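Local coordinates for putative major capsid protein (Cafeteriavirus-dependent mavirus, PDB 6G44) that probably forms the main building block of the virophage's capsid shell, a double jelly-roll subunit that assembles into trimers, at residues Leu98-Asn104 with Leu142-Val148; Phe236-Ile242 with Val259-Phe264; Lys307-Gly311 with Lys414-Phe420. The contacts are given in a common frame with arbitrary orientation. Residue numbers count along the deposited sequence, not the author numbering.

Contacts 1 and 2 are neighbours in the N-terminal part of the double jelly-roll, their centres about 14 Å apart, and K99 of contact 1 joins them: K99 N lies 2.9 Å from M241 O and K99 NZ 2.8 Å from E239 O, both probable hydrogen bonds. Contact 1 is thus joined to the helical turn that contact 2 sets on strand 258-273. Contact 3 stands apart, its centre about 28 Å from that of contact 1 and about 31 Å from that of contact 2, with nearest atoms about 11 and 17 Å away. A sulfate sits at its K307, probably from the crystallisation liquor, as are the glycerols, one bound near each of the other contacts.

Contact 1 of 3, residues Leu98-Asn104 with Leu142-Val148; sequences LKSFPVN and LSPCSDV
This is a buried loop-to-loop contact in the interior of the N-terminal part of the chain, where the turn between strand 96-98 and helix 102-105 meets the loop that follows helix 136-142. The two segments bury 413 Å² between them, and the backbones come closest at S100 and C145, whose CA atoms are 5.2 Å apart. F101 adopts left-handed backbone angles (54/58), which kink the chain ahead of the short helix. At this kink F101 N donates a hydrogen bond to C145 O (2.9 Å, 160°), and S100 CA makes a CA-H...O contact with the same C145 O at 3.5 Å. A second hydrogen bond runs from S100 OG, chi1 m, to D147 O at 2.6 Å. The F101 side chain (chi1 m, chi2 -81°) fills the space along the second loop: its CD1 lies 3.5 Å from S143 CB and 4.0 Å from L142 CD2, its CZ 3.7 Å from S146 CA, and V148 CG2 meets the ring edge 4.2 Å from CE2. C145 points toward the first segment with chi1 m, its SG 3.9 Å from L98 CB and its CB 3.7 Å from P102 CD. S143, the first residue to leave the helix, has chi1 t; its OG accepts from C145 N at 3.0 Å and also bonds to E204 of strand 195-205, which N104 ND2 reaches too. The result is an ST turn at a helix C-terminus, joined by backbone and serine hydrogen bonds to a connecting turn of the jelly-roll.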
loop_
_atom_site.group_PDB
_atom_site.type_symbol
_atom_site.label_atom_id
_atom_site.label_comp_id
_atom_site.label_asym_id
_atom_site.label_seq_id
_atom_site.Cartn_x
_atom_site.Cartn_y
_atom_site.Cartn_z
ATOM N N LEU C 98 -22.042 -6.674 3.777
ATOM C CA LEU C 98 -22.713 -5.646 3.014
ATOM C C LEU C 98 -22.107 -5.476 1.625
ATOM O O LEU C 98 -20.913 -5.759 1.422
ATOM C CB LEU C 98 -22.699 -4.310 3.772
ATOM C CG LEU C 98 -23.334 -4.310 5.158
ATOM C CD1 LEU C 98 -23.154 -2.980 5.856
ATOM C CD2 LEU C 98 -24.810 -4.679 5.115
ATOM N N LYS C 99 -22.930 -5.019 0.685
ATOM C CA LYS C 99 -22.455 -4.642 -0.649
ATOM C C LYS C 99 -21.579 -3.400 -0.555
ATOM O O LYS C 99 -21.584 -2.712 0.474
ATOM C CB LYS C 99 -23.635 -4.467 -1.614
ATOM C CG LYS C 99 -24.357 -5.789 -1.873
ATOM C CD LYS C 99 -25.400 -5.665 -2.957
ATOM C CE LYS C 99 -26.073 -6.994 -3.242
ATOM N NZ LYS C 99 -27.023 -6.863 -4.366
ATOM N N SER C 100 -20.788 -3.138 -1.601
ATOM C CA SER C 100 -19.912 -1.964 -1.659
ATOM C C SER C 100 -20.722 -0.663 -1.570
ATOM O O SER C 100 -21.668 -0.491 -2.322
ATOM C CB SER C 100 -19.110 -2.001 -2.968
ATOM O OG SER C 100 -18.401 -3.237 -3.088
ATOM N N PHE C 101 -20.332 0.244 -0.696
ATOM C CA PHE C 101 -20.974 1.576 -0.579
ATOM C C PHE C 101 -22.489 1.443 -0.378
ATOM O O PHE C 101 -23.278 1.960 -1.175
ATOM C CB PHE C 101 -20.622 2.495 -1.760
ATOM C CG PHE C 101 -19.146 2.518 -2.037
ATOM C CD1 PHE C 101 -18.343 3.317 -1.274
ATOM C CD2 PHE C 101 -18.572 1.666 -2.968
ATOM C CE1 PHE C 101 -16.980 3.306 -1.424
ATOM C CE2 PHE C 101 -17.186 1.632 -3.116
ATOM C CZ PHE C 101 -16.394 2.451 -2.339
ATOM N N PRO C 102 -22.866 0.730 0.681
ATOM C CA PRO C 102 -24.305 0.366 0.808
ATOM C C PRO C 102 -25.237 1.542 1.031
ATOM O O PRO C 102 -26.421 1.449 0.671
ATOM C CB PRO C 102 -24.320 -0.583 2.000
ATOM C CG PRO C 102 -23.136 -0.160 2.815
ATOM C CD PRO C 102 -22.076 0.205 1.808
ATOM N N VAL C 103 -24.748 2.628 1.604
ATOM C CA VAL C 103 -25.585 3.823 1.772
ATOM C C VAL C 103 -25.823 4.469 0.433
ATOM O O VAL C 103 -26.976 4.702 0.056
ATOM C CB VAL C 103 -25.027 4.805 2.807
ATOM C CG1 VAL C 103 -25.779 6.141 2.808
ATOM C CG2 VAL C 103 -25.024 4.154 4.178
ATOM N N ASN C 104 -24.776 4.777 -0.324
ATOM C CA ASN C 104 -24.994 5.443 -1.617
ATOM C C ASN C 104 -25.685 4.532 -2.649
ATOM O O ASN C 104 -26.455 5.029 -3.489
ATOM C CB ASN C 104 -23.692 6.070 -2.134
ATOM C CG ASN C 104 -23.318 7.288 -1.343
ATOM O OD1 ASN C 104 -23.879 8.359 -1.550
ATOM N ND2 ASN C 104 -22.333 7.144 -0.425
ATOM N N LEU C 142 -14.637 7.204 2.549
ATOM C CA LEU C 142 -16.021 7.390 2.109
ATOM C C LEU C 142 -16.956 6.393 2.794
ATOM O O LEU C 142 -18.012 6.775 3.334
ATOM C CB LEU C 142 -16.072 7.289 0.582
ATOM C CG LEU C 142 -17.241 7.903 -0.191
ATOM C CD1 LEU C 142 -16.899 7.986 -1.663
ATOM C CD2 LEU C 142 -18.512 7.093 -0.012
ATOM N N SER C 143 -16.588 5.114 2.794
ATOM C CA SER C 143 -17.444 4.061 3.359
ATOM C C SER C 143 -16.595 3.014 4.052
ATOM O O SER C 143 -15.483 2.704 3.556
ATOM C CB SER C 143 -18.213 3.361 2.240
ATOM O OG SER C 143 -19.026 2.305 2.703
ATOM N N PRO C 144 -17.119 2.378 5.111
ATOM C CA PRO C 144 -16.464 1.202 5.704
ATOM C C PRO C 144 -16.472 0.007 4.752
ATOM O O PRO C 144 -15.717 -0.951 4.955
ATOM C CB PRO C 144 -17.288 0.908 6.975
ATOM C CG PRO C 144 -18.643 1.482 6.630
ATOM C CD PRO C 144 -18.373 2.720 5.815
ATOM N N CYS C 145 -17.334 0.023 3.744
ATOM C CA CYS C 145 -17.440 -1.095 2.808
ATOM C C CYS C 145 -16.948 -0.612 1.458
ATOM O O CYS C 145 -17.746 -0.394 0.533
ATOM C CB CYS C 145 -18.901 -1.530 2.727
ATOM S SG CYS C 145 -19.465 -2.275 4.273
ATOM N N SER C 146 -15.627 -0.463 1.329
ATOM C CA SER C 146 -15.012 0.133 0.148
ATOM C C SER C 146 -14.417 -0.858 -0.837
ATOM O O SER C 146 -14.116 -0.466 -1.951
ATOM C CB SER C 146 -13.933 1.151 0.519
ATOM O OG SER C 146 -12.914 0.561 1.288
ATOM N N ASP C 147 -14.263 -2.115 -0.455
ATOM C CA ASP C 147 -13.740 -3.124 -1.369
ATOM C C ASP C 147 -14.747 -3.364 -2.484
ATOM O O ASP C 147 -15.953 -3.511 -2.190
ATOM C CB ASP C 147 -13.458 -4.410 -0.591
ATOM C CG ASP C 147 -13.002 -5.541 -1.468
ATOM O OD1 ASP C 147 -13.887 -6.284 -1.964
ATOM O OD2 ASP C 147 -11.776 -5.708 -1.648
ATOM N N VAL C 148 -14.267 -3.409 -3.734
ATOM C CA VAL C 148 -15.081 -3.600 -4.918
ATOM C C VAL C 148 -14.876 -5.016 -5.439
ATOM O O VAL C 148 -13.728 -5.474 -5.589
ATOM C CB VAL C 148 -14.731 -2.530 -5.976
ATOM C CG1 VAL C 148 -15.403 -2.807 -7.297
ATOM C CG2 VAL C 148 -15.082 -1.131 -5.479
#

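Contact 2 of 3, residues Phe236-Ile242 with Val259-Phe264; sequences FKPENMI and VDITGF
In the N-terminal jelly-roll, a single short helical turn, 238-241, lies against one side of strand 258-273, part of that domain's antiparallel sheet, where alternate residues V259 and I261 point toward it and D260 points away to form a salt bridge with K84. The CA atoms approach most closely at P238 and V259 (6.1 Å) and at K237 and I261 (6.7 Å). K237, at the N-cap position with extended angles (-118/163), leads into the turn, which closes with M241 N to K237 O at 3.2 Å and I242 N to P238 O at 2.9 Å. The P238 ring is the chief bump of the helical turn: it fits over the strand between V259 and I261, with CG 3.4 Å from V259 O, CB 3.6 Å from V259 CG1 and CD 3.8 Å from I261 CG1. I261 (chi1 m, chi2 m) reaches in return into the hollow framed by F236, P238 and M241; its CG1 is 3.9 Å from F236 O and its CD1 3.8 Å from M241 CE. I242 CG1 meets V259 CG1 more loosely at 4.4 Å. Beyond I261 the chain turns a corner at G263 (65/24), so that F264, chi1 t, swings back toward F236, chi1 m. F264 CE1 touches F236 CB at 3.4 Å, and the two rings meet obliquely, centroids 4.9 Å apart and planes at 34°; I59 of strand 58-66 touches both side chains. The 354 Å² buried between the segments is held by apolar packing, with no polar bond joining them, so the fit rests on complementary shape and exclusion of water.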
loop_
_atom_site.group_PDB
_atom_site.type_symbol
_atom_site.label_atom_id
_atom_site.label_comp_id
_atom_site.label_asym_id
_atom_site.label_seq_id
_atom_site.Cartn_x
_atom_site.Cartn_y
_atom_site.Cartn_z
ATOM N N PHE C 236 -33.183 1.801 0.996
ATOM C CA PHE C 236 -32.329 1.032 1.947
ATOM C C PHE C 236 -32.959 -0.340 2.132
ATOM O O PHE C 236 -33.450 -0.692 3.218
ATOM C CB PHE C 236 -32.164 1.764 3.257
ATOM C CG PHE C 236 -31.513 3.100 3.104
ATOM C CD1 PHE C 236 -32.240 4.265 2.871
ATOM C CD2 PHE C 236 -30.120 3.208 3.174
ATOM C CE1 PHE C 236 -31.629 5.484 2.739
ATOM C CE2 PHE C 236 -29.514 4.443 3.027
ATOM C CZ PHE C 236 -30.247 5.575 2.827
ATOM N N LYS C 237 -32.904 -1.089 1.056
ATOM C CA LYS C 237 -33.553 -2.381 0.965
ATOM C C LYS C 237 -32.509 -3.442 0.756
ATOM O O LYS C 237 -31.381 -3.133 0.399
ATOM C CB LYS C 237 -34.560 -2.377 -0.165
ATOM C CG LYS C 237 -34.012 -2.262 -1.558
ATOM C CD LYS C 237 -35.152 -1.953 -2.511
ATOM C CE LYS C 237 -34.694 -2.105 -3.939
ATOM N NZ LYS C 237 -35.720 -1.563 -4.871
ATOM N N PRO C 238 -32.861 -4.708 0.992
ATOM C CA PRO C 238 -31.865 -5.763 1.013
ATOM C C PRO C 238 -31.032 -5.871 -0.264
ATOM O O PRO C 238 -29.801 -6.046 -0.174
ATOM C CB PRO C 238 -32.711 -7.009 1.267
ATOM C CG PRO C 238 -33.829 -6.509 2.083
ATOM C CD PRO C 238 -34.180 -5.227 1.413
ATOM N N GLU C 239 -31.627 -5.739 -1.438
ATOM C CA GLU C 239 -30.849 -5.850 -2.675
ATOM C C GLU C 239 -29.802 -4.746 -2.829
ATOM O O GLU C 239 -28.840 -4.905 -3.554
ATOM C CB GLU C 239 -31.790 -5.842 -3.894
ATOM C CG GLU C 239 -31.101 -6.108 -5.206
ATOM C CD GLU C 239 -32.025 -6.565 -6.315
ATOM O OE1 GLU C 239 -33.268 -6.463 -6.160
ATOM O OE2 GLU C 239 -31.490 -7.007 -7.362
ATOM N N ASN C 240 -30.026 -3.597 -2.212
ATOM C CA ASN C 240 -29.045 -2.528 -2.246
ATOM C C ASN C 240 -27.946 -2.650 -1.218
ATOM O O ASN C 240 -26.821 -2.221 -1.493
ATOM C CB ASN C 240 -29.739 -1.179 -2.190
ATOM C CG ASN C 240 -30.466 -0.874 -3.482
ATOM O OD1 ASN C 240 -30.106 -1.382 -4.543
ATOM N ND2 ASN C 240 -31.485 -0.032 -3.405
ATOM N N MET C 241 -28.223 -3.260 -0.088
ATOM C CA MET C 241 -27.303 -3.255 1.070
ATOM C C MET C 241 -26.643 -4.581 1.397
ATOM O O MET C 241 -25.513 -4.576 1.827
ATOM C CB MET C 241 -28.018 -2.763 2.339
ATOM C CG MET C 241 -28.576 -1.371 2.210
ATOM S SD MET C 241 -29.118 -0.683 3.772
ATOM C CE MET C 241 -30.400 -1.829 4.224
ATOM N N ILE C 242 -27.370 -5.698 1.316
ATOM C CA ILE C 242 -26.981 -6.952 1.904
ATOM C C ILE C 242 -26.278 -7.864 0.907
ATOM O O ILE C 242 -26.740 -8.087 -0.196
ATOM C CB ILE C 242 -28.239 -7.667 2.493
ATOM C CG1 ILE C 242 -28.944 -6.741 3.507
ATOM C CG2 ILE C 242 -27.889 -9.023 3.102
ATOM C CD1 ILE C 242 -28.164 -6.471 4.786
ATOM N N VAL C 259 -35.036 -11.586 2.554
ATOM C CA VAL C 259 -34.429 -10.698 3.545
ATOM C C VAL C 259 -35.378 -9.556 3.795
ATOM O O VAL C 259 -35.958 -9.007 2.846
ATOM C CB VAL C 259 -33.062 -10.172 3.048
ATOM C CG1 VAL C 259 -32.437 -9.268 4.092
ATOM C CG2 VAL C 259 -32.147 -11.342 2.700
ATOM N N ASP C 260 -35.559 -9.215 5.069
ATOM C CA ASP C 260 -36.424 -8.111 5.515
ATOM C C ASP C 260 -35.637 -7.118 6.360
ATOM O O ASP C 260 -34.914 -7.563 7.230
ATOM C CB ASP C 260 -37.548 -8.679 6.387
ATOM C CG ASP C 260 -38.506 -9.560 5.607
ATOM O OD1 ASP C 260 -38.890 -9.170 4.493
ATOM O OD2 ASP C 260 -38.881 -10.625 6.121
ATOM N N ILE C 261 -35.870 -5.821 6.171
ATOM C CA ILE C 261 -35.285 -4.745 6.980
ATOM C C ILE C 261 -36.341 -4.227 7.945
ATOM O O ILE C 261 -37.487 -3.948 7.537
ATOM C CB ILE C 261 -34.809 -3.589 6.083
ATOM C CG1 ILE C 261 -33.838 -4.101 4.991
ATOM C CG2 ILE C 261 -34.199 -2.427 6.881
ATOM C CD1 ILE C 261 -32.522 -4.683 5.499
ATOM N N THR C 262 -35.950 -4.115 9.200
ATOM C CA THR C 262 -36.796 -3.528 10.237
ATOM C C THR C 262 -35.989 -2.587 11.097
ATOM O O THR C 262 -34.749 -2.643 11.128
ATOM C CB THR C 262 -37.462 -4.610 11.115
ATOM O OG1 THR C 262 -36.474 -5.378 11.823
ATOM C CG2 THR C 262 -38.352 -5.523 10.273
ATOM N N GLY C 263 -36.679 -1.732 11.833
ATOM C CA GLY C 263 -36.050 -0.845 12.779
ATOM C C GLY C 263 -35.128 0.175 12.130
ATOM O O GLY C 263 -34.224 0.678 12.797
ATOM N N PHE C 264 -35.359 0.477 10.866
ATOM C CA PHE C 264 -34.492 1.434 10.129
ATOM C C PHE C 264 -34.490 2.826 10.753
ATOM O O PHE C 264 -35.544 3.391 11.058
ATOM C CB PHE C 264 -34.875 1.491 8.669
ATOM C CG PHE C 264 -33.987 2.370 7.848
ATOM C CD1 PHE C 264 -32.815 1.857 7.331
ATOM C CD2 PHE C 264 -34.304 3.676 7.605
ATOM C CE1 PHE C 264 -31.981 2.666 6.564
ATOM C CE2 PHE C 264 -33.475 4.490 6.842
ATOM C CZ PHE C 264 -32.295 3.979 6.345
#

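Contact 3 of 3, residues Lys307-Gly311 with Lys414-Phe420; sequences KDPYG and KFKEAIF. With SO4 (sulfate ion), chain B.
A type I beta turn (D308 to G311) in a loop of the C-terminal half of the double jelly-roll packs P309 and Y310 against the end of helix 411-417 and the chain after it, burying 291 Å². G311 N to D308 O (3.1 Å) closes the turn. Y310 takes chi1 p (56°) and chi2 81°, extending its ring along the helix: K414 CB makes a CH-pi contact over one face, 4.1 Å from the centroid, and Y310 CE2 lies 3.8 Å from F415 CB. Y310 CB also sits 4.2 Å from A418 CB. F415, chi1 t, brings its CE1 to 4.1 Å from P309 CG, whereas F420, chi1 m, turns its ring edge to the turn, with CZ 3.7 Å from P309 CB and CE2 3.4 Å from P309 O. K307 NZ hydrogen-bonds to sulfate O1 at 2.8 Å, an ion also held by N317 and K318. The turn lies between strands 286-305 and 319-328, while V404 of helix 401-405 touches both Y310 and A418.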
loop_
_atom_site.group_PDB
_atom_site.type_symbol
_atom_site.label_atom_id
_atom_site.label_comp_id
_atom_site.label_asym_id
_atom_site.label_seq_id
_atom_site.Cartn_x
_atom_site.Cartn_y
_atom_site.Cartn_z
ATOM N N LYS C 307 -22.636 -20.500 -27.589
ATOM C CA LYS C 307 -21.427 -21.217 -27.222
ATOM C C LYS C 307 -21.222 -21.063 -25.717
ATOM O O LYS C 307 -21.770 -20.136 -25.076
ATOM C CB LYS C 307 -20.255 -20.703 -28.046
ATOM C CG LYS C 307 -20.385 -21.193 -29.497
ATOM C CD LYS C 307 -19.517 -20.460 -30.472
ATOM C CE LYS C 307 -20.111 -19.132 -30.910
ATOM N NZ LYS C 307 -19.053 -18.322 -31.575
ATOM N N ASP C 308 -20.514 -22.016 -25.128
ATOM C CA ASP C 308 -20.307 -22.010 -23.677
ATOM C C ASP C 308 -19.515 -20.754 -23.300
ATOM O O ASP C 308 -18.473 -20.501 -23.878
ATOM C CB ASP C 308 -19.513 -23.237 -23.212
ATOM C CG ASP C 308 -20.275 -24.550 -23.392
ATOM O OD1 ASP C 308 -21.518 -24.554 -23.293
ATOM O OD2 ASP C 308 -19.581 -25.563 -23.623
ATOM N N PRO C 309 -20.006 -19.994 -22.305
ATOM C CA PRO C 309 -19.200 -18.839 -21.897
ATOM C C PRO C 309 -17.898 -19.255 -21.221
ATOM O O PRO C 309 -16.937 -18.485 -21.236
ATOM C CB PRO C 309 -20.121 -18.106 -20.938
ATOM C CG PRO C 309 -21.012 -19.171 -20.358
ATOM C CD PRO C 309 -21.261 -20.077 -21.543
ATOM N N TYR C 310 -17.854 -20.477 -20.689
ATOM C CA TYR C 310 -16.640 -21.046 -20.063
ATOM C C TYR C 310 -15.791 -21.843 -21.055
ATOM O O TYR C 310 -14.820 -22.494 -20.660
ATOM C CB TYR C 310 -17.044 -21.931 -18.878
ATOM C CG TYR C 310 -18.015 -23.047 -19.253
ATOM C CD1 TYR C 310 -17.561 -24.232 -19.821
ATOM C CD2 TYR C 310 -19.383 -22.891 -19.050
ATOM C CE1 TYR C 310 -18.470 -25.229 -20.167
ATOM C CE2 TYR C 310 -20.295 -23.886 -19.402
ATOM C CZ TYR C 310 -19.827 -25.032 -19.952
ATOM O OH TYR C 310 -20.775 -26.001 -20.292
ATOM N N GLY C 311 -16.145 -21.804 -22.344
ATOM C CA GLY C 311 -15.375 -22.485 -23.391
ATOM C C GLY C 311 -14.234 -21.640 -23.924
ATOM O O GLY C 311 -13.836 -20.653 -23.314
ATOM N N LYS C 414 -20.792 -27.727 -15.150
ATOM C CA LYS C 414 -19.701 -26.793 -15.481
ATOM C C LYS C 414 -20.175 -25.353 -15.455
ATOM O O LYS C 414 -19.495 -24.485 -14.897
ATOM C CB LYS C 414 -19.086 -27.109 -16.842
ATOM C CG LYS C 414 -18.229 -28.361 -16.839
ATOM C CD LYS C 414 -17.511 -28.543 -18.161
ATOM C CE LYS C 414 -16.886 -29.918 -18.334
ATOM N NZ LYS C 414 -16.009 -30.327 -17.207
ATOM N N PHE C 415 -21.342 -25.091 -16.036
ATOM C CA PHE C 415 -21.873 -23.750 -16.057
ATOM C C PHE C 415 -22.140 -23.217 -14.650
ATOM O O PHE C 415 -21.756 -22.078 -14.311
ATOM C CB PHE C 415 -23.169 -23.661 -16.867
ATOM C CG PHE C 415 -23.774 -22.304 -16.809
ATOM C CD1 PHE C 415 -23.146 -21.263 -17.454
ATOM C CD2 PHE C 415 -24.892 -22.028 -16.029
ATOM C CE1 PHE C 415 -23.643 -19.988 -17.389
ATOM C CE2 PHE C 415 -25.401 -20.740 -15.954
ATOM C CZ PHE C 415 -24.772 -19.714 -16.637
ATOM N N LYS C 416 -22.806 -24.033 -13.827
ATOM C CA LYS C 416 -23.179 -23.628 -12.464
ATOM C C LYS C 416 -21.953 -23.230 -11.629
ATOM O O LYS C 416 -22.052 -22.354 -10.768
ATOM C CB LYS C 416 -23.949 -24.768 -11.775
ATOM C CG LYS C 416 -24.465 -24.469 -10.375
ATOM C CD LYS C 416 -25.420 -25.558 -9.862
ATOM C CE LYS C 416 -24.777 -26.941 -9.758
ATOM N NZ LYS C 416 -23.544 -26.970 -8.916
ATOM N N GLU C 417 -20.826 -23.881 -11.876
ATOM C CA GLU C 417 -19.605 -23.639 -11.105
ATOM C C GLU C 417 -18.702 -22.555 -11.683
ATOM O O GLU C 417 -17.789 -22.118 -10.988
ATOM C CB GLU C 417 -18.834 -24.940 -10.946
ATOM C CG GLU C 417 -19.649 -25.953 -10.127
ATOM C CD GLU C 417 -18.912 -27.227 -9.802
ATOM O OE1 GLU C 417 -17.666 -27.212 -9.758
ATOM O OE2 GLU C 417 -19.598 -28.254 -9.585
ATOM N N ALA C 418 -18.957 -22.117 -12.911
ATOM C CA ALA C 418 -18.076 -21.138 -13.558
ATOM C C ALA C 418 -18.218 -19.777 -12.882
ATOM O O ALA C 418 -19.329 -19.340 -12.512
ATOM C CB ALA C 418 -18.417 -21.012 -15.025
ATOM N N ILE C 419 -17.077 -19.110 -12.746
ATOM C CA ILE C 419 -16.982 -17.754 -12.215
ATOM C C ILE C 419 -16.313 -16.872 -13.249
ATOM O O ILE C 419 -15.314 -17.282 -13.846
ATOM C CB ILE C 419 -16.175 -17.743 -10.911
ATOM C CG1 ILE C 419 -16.909 -18.561 -9.849
ATOM C CG2 ILE C 419 -15.987 -16.306 -10.394
ATOM C CD1 ILE C 419 -16.129 -18.834 -8.610
ATOM N N PHE C 420 -16.847 -15.668 -13.415
ATOM C CA PHE C 420 -16.357 -14.678 -14.387
ATOM C C PHE C 420 -15.936 -13.392 -13.731
ATOM O O PHE C 420 -16.417 -13.032 -12.642
ATOM C CB PHE C 420 -17.402 -14.398 -15.473
ATOM C CG PHE C 420 -17.729 -15.613 -16.284
ATOM C CD1 PHE C 420 -18.712 -16.507 -15.867
ATOM C CD2 PHE C 420 -17.044 -15.875 -17.455
ATOM C CE1 PHE C 420 -18.971 -17.653 -16.594
ATOM C CE2 PHE C 420 -17.301 -17.024 -18.187
ATOM C CZ PHE C 420 -18.267 -17.906 -17.759
HETATM S S SO4 B . -20.792 -14.795 -32.721
HETATM O O1 SO4 B . -20.523 -16.244 -32.840
HETATM O O2 SO4 B . -21.110 -14.186 -34.031
HETATM O O3 SO4 B . -21.995 -14.644 -31.874
HETATM O O4 SO4 B . -19.573 -14.118 -32.177
#